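Local atomic coordinates of protein Rv1364c/MT1410 (Mycobacterium tuberculosis, PDB entry 3KE6), a protein that is probably a multidomain regulator of sigma-factor signalling, pairing a manganese-binding PP2C-type phosphatase domain with an anti-sigma-factor kinase domain. Residues 186-191 / 245-250. Residues are numbered along the deposited sequence; the frame is centred on the assembly and turned at random.
With MN (manganese (II) ion), chain F.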
loop_
_atom_site.group_PDB
_atom_site.type_symbol
_atom_site.label_atom_id
_atom_site.label_comp_id
_atom_site.label_asym_id
_atom_site.label_seq_id
_atom_site.Cartn_x
_atom_site.Cartn_y
_atom_site.Cartn_z
ATOM N N TYR A 186 -13.278 4.676 -2.110
ATOM C CA TYR A 186 -14.131 4.555 -0.914
ATOM C C TYR A 186 -15.370 3.700 -1.224
ATOM O O TYR A 186 -15.710 3.495 -2.390
ATOM C CB TYR A 186 -14.593 5.947 -0.453
ATOM C CG TYR A 186 -15.357 6.606 -1.543
ATOM C CD1 TYR A 186 -16.730 6.506 -1.614
ATOM C CD2 TYR A 186 -14.692 7.236 -2.572
ATOM C CE1 TYR A 186 -17.432 7.077 -2.667
ATOM C CE2 TYR A 186 -15.374 7.817 -3.619
ATOM C CZ TYR A 186 -16.744 7.730 -3.663
ATOM O OH TYR A 186 -17.415 8.288 -4.709
ATOM N N THR A 187 -16.057 3.242 -0.183
ATOM C CA THR A 187 -17.315 2.539 -0.358
ATOM C C THR A 187 -18.459 3.476 -0.019
ATOM O O THR A 187 -18.249 4.516 0.610
ATOM C CB THR A 187 -17.416 1.257 0.498
ATOM O OG1 THR A 187 -16.977 1.521 1.837
ATOM C CG2 THR A 187 -16.587 0.150 -0.122
ATOM N N ASP A 188 -19.667 3.086 -0.431
ATOM C CA ASP A 188 -20.861 3.907 -0.282
ATOM C C ASP A 188 -21.199 4.215 1.174
ATOM O O ASP A 188 -21.949 5.157 1.469
ATOM C CB ASP A 188 -22.072 3.275 -1.020
ATOM C CG ASP A 188 -22.463 1.881 -0.494
ATOM O OD1 ASP A 188 -21.923 1.405 0.530
ATOM O OD2 ASP A 188 -23.327 1.244 -1.134
ATOM N N GLY A 189 -20.640 3.427 2.085
ATOM C CA GLY A 189 -20.812 3.680 3.508
ATOM C C GLY A 189 -20.289 5.039 3.917
ATOM O O GLY A 189 -20.787 5.638 4.863
ATOM N N LEU A 190 -19.288 5.532 3.199
ATOM C CA LEU A 190 -18.677 6.808 3.526
ATOM C C LEU A 190 -19.605 7.970 3.227
ATOM O O LEU A 190 -19.632 8.950 3.966
ATOM C CB LEU A 190 -17.365 6.972 2.760
ATOM C CG LEU A 190 -16.430 8.099 3.197
ATOM C CD1 LEU A 190 -16.142 8.098 4.705
ATOM C CD2 LEU A 190 -15.155 7.981 2.402
ATOM N N ILE A 191 -20.383 7.860 2.160
ATOM C CA ILE A 191 -21.233 8.972 1.752
ATOM C C ILE A 191 -22.728 8.777 2.021
ATOM O O ILE A 191 -23.469 9.740 1.965
ATOM C CB ILE A 191 -20.982 9.379 0.279
ATOM C CG1 ILE A 191 -21.145 8.185 -0.668
ATOM C CG2 ILE A 191 -19.575 9.987 0.148
ATOM C CD1 ILE A 191 -21.074 8.575 -2.139
ATOM N N TYR A 245 -22.294 5.875 11.592
ATOM C CA TYR A 245 -22.256 5.069 10.360
ATOM C C TYR A 245 -23.259 3.929 10.432
ATOM O O TYR A 245 -23.596 3.475 11.524
ATOM C CB TYR A 245 -20.829 4.536 10.064
ATOM C CG TYR A 245 -20.182 3.641 11.130
ATOM C CD1 TYR A 245 -20.057 4.058 12.456
ATOM C CD2 TYR A 245 -19.652 2.399 10.798
ATOM C CE1 TYR A 245 -19.452 3.251 13.424
ATOM C CE2 TYR A 245 -19.037 1.585 11.768
ATOM C CZ TYR A 245 -18.950 2.021 13.078
ATOM O OH TYR A 245 -18.364 1.243 14.048
ATOM N N ASN A 246 -23.740 3.478 9.274
ATOM C CA ASN A 246 -24.705 2.366 9.227
ATOM C C ASN A 246 -24.423 1.223 8.232
ATOM O O ASN A 246 -25.206 0.278 8.163
ATOM C CB ASN A 246 -26.128 2.910 9.012
ATOM C CG ASN A 246 -26.358 3.444 7.602
ATOM O OD1 ASN A 246 -25.612 3.131 6.664
ATOM N ND2 ASN A 246 -27.417 4.244 7.445
ATOM N N ASP A 247 -23.338 1.321 7.464
ATOM C CA ASP A 247 -22.921 0.272 6.523
ATOM C C ASP A 247 -21.450 -0.020 6.853
ATOM O O ASP A 247 -20.908 0.496 7.838
ATOM C CB ASP A 247 -23.115 0.754 5.055
ATOM C CG ASP A 247 -23.016 -0.387 4.011
ATOM O OD1 ASP A 247 -22.845 -1.554 4.427
ATOM O OD2 ASP A 247 -23.072 -0.139 2.762
ATOM N N ASP A 248 -20.806 -0.863 6.061
ATOM C CA ASP A 248 -19.361 -0.959 6.093
ATOM C C ASP A 248 -18.795 0.322 5.493
ATOM O O ASP A 248 -19.434 0.927 4.628
ATOM C CB ASP A 248 -18.894 -2.167 5.288
ATOM C CG ASP A 248 -19.353 -3.475 5.883
ATOM O OD1 ASP A 248 -19.095 -3.698 7.081
ATOM O OD2 ASP A 248 -19.970 -4.281 5.155
ATOM N N VAL A 249 -17.621 0.742 5.965
ATOM C CA VAL A 249 -16.934 1.918 5.419
ATOM C C VAL A 249 -15.456 1.601 5.182
ATOM O O VAL A 249 -14.761 1.056 6.052
ATOM C CB VAL A 249 -17.051 3.180 6.328
ATOM C CG1 VAL A 249 -16.482 4.420 5.610
ATOM C CG2 VAL A 249 -18.492 3.429 6.712
ATOM N N THR A 250 -14.996 1.933 3.982
ATOM C CA THR A 250 -13.658 1.615 3.564
ATOM C C THR A 250 -13.173 2.784 2.774
ATOM O O THR A 250 -13.864 3.245 1.867
ATOM C CB THR A 250 -13.623 0.347 2.678
ATOM O OG1 THR A 250 -14.409 -0.688 3.287
ATOM C CG2 THR A 250 -12.188 -0.141 2.493
HETATM MN MN MN F . -22.410 -0.699 1.031
HETATM O O HOH W 1 -24.438 -0.549 0.177
HETATM O O HOH W 2 -23.062 -2.461 2.203
HETATM O O HOH W 3 -20.600 -0.539 2.299
#
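Thr187 OG1 is shared by two groups. Thr250 N reaches Thr187 OG1 across the contact at 2.9 Å in a weak, bent bond, and Asp54 OD2 holds the same hydroxyl. This pair lies beside the manganese site of the PP2C-type phosphatase domain, where strands 182-186 and 249-256 run antiparallel and the first of them ends. Thr187 N gives a second bond to Thr250 O, at 3.0 Å and in the carbonyl plane. With chi1 of 46°, OG1 of Thr187 sits between its own N and carbonyl carbon, turned to Thr250 N. Asp54 OD2 also binds Thr250 OG1, so one carboxylate oxygen ties both threonines.

A type I turn from Thr187 to Leu190 then carries Asp188 to the metal. Asp188 OD1 binds manganese at 2.2 Å, and Asp247 OD2 binds the same ion from the other segment. The two carboxylates are turned 47° from one another. Their metal-bound oxygens lie close because the cation bridges them, and Asp71 and three waters complete six ligands. Water 1 also donates to the second oxygen, Asp188 OD2, which probably helps to fix the tilt of that carboxylate. In Asp247, CG lies anti to the backbone N (chi1 -167°), which carries the carboxylate to the metal and Asp188. OD2 then meets the manganese, while Asp247 OD1 takes a weak bond from Asp248 N at 2.7 Å.

Next to the metal site, the turn and the second segment pack backbone to backbone. Gly189 CA makes a CH...O contact with Asp248 O at 3.3 Å. On the apolar side, Leu190 and Val249 are covered by Leu239 and Leu236 of helix 227-241. There Leu190 CD1 touches Val249 CG1 at 3.8 Å, while Val249 CG2 rests against Gly189 O.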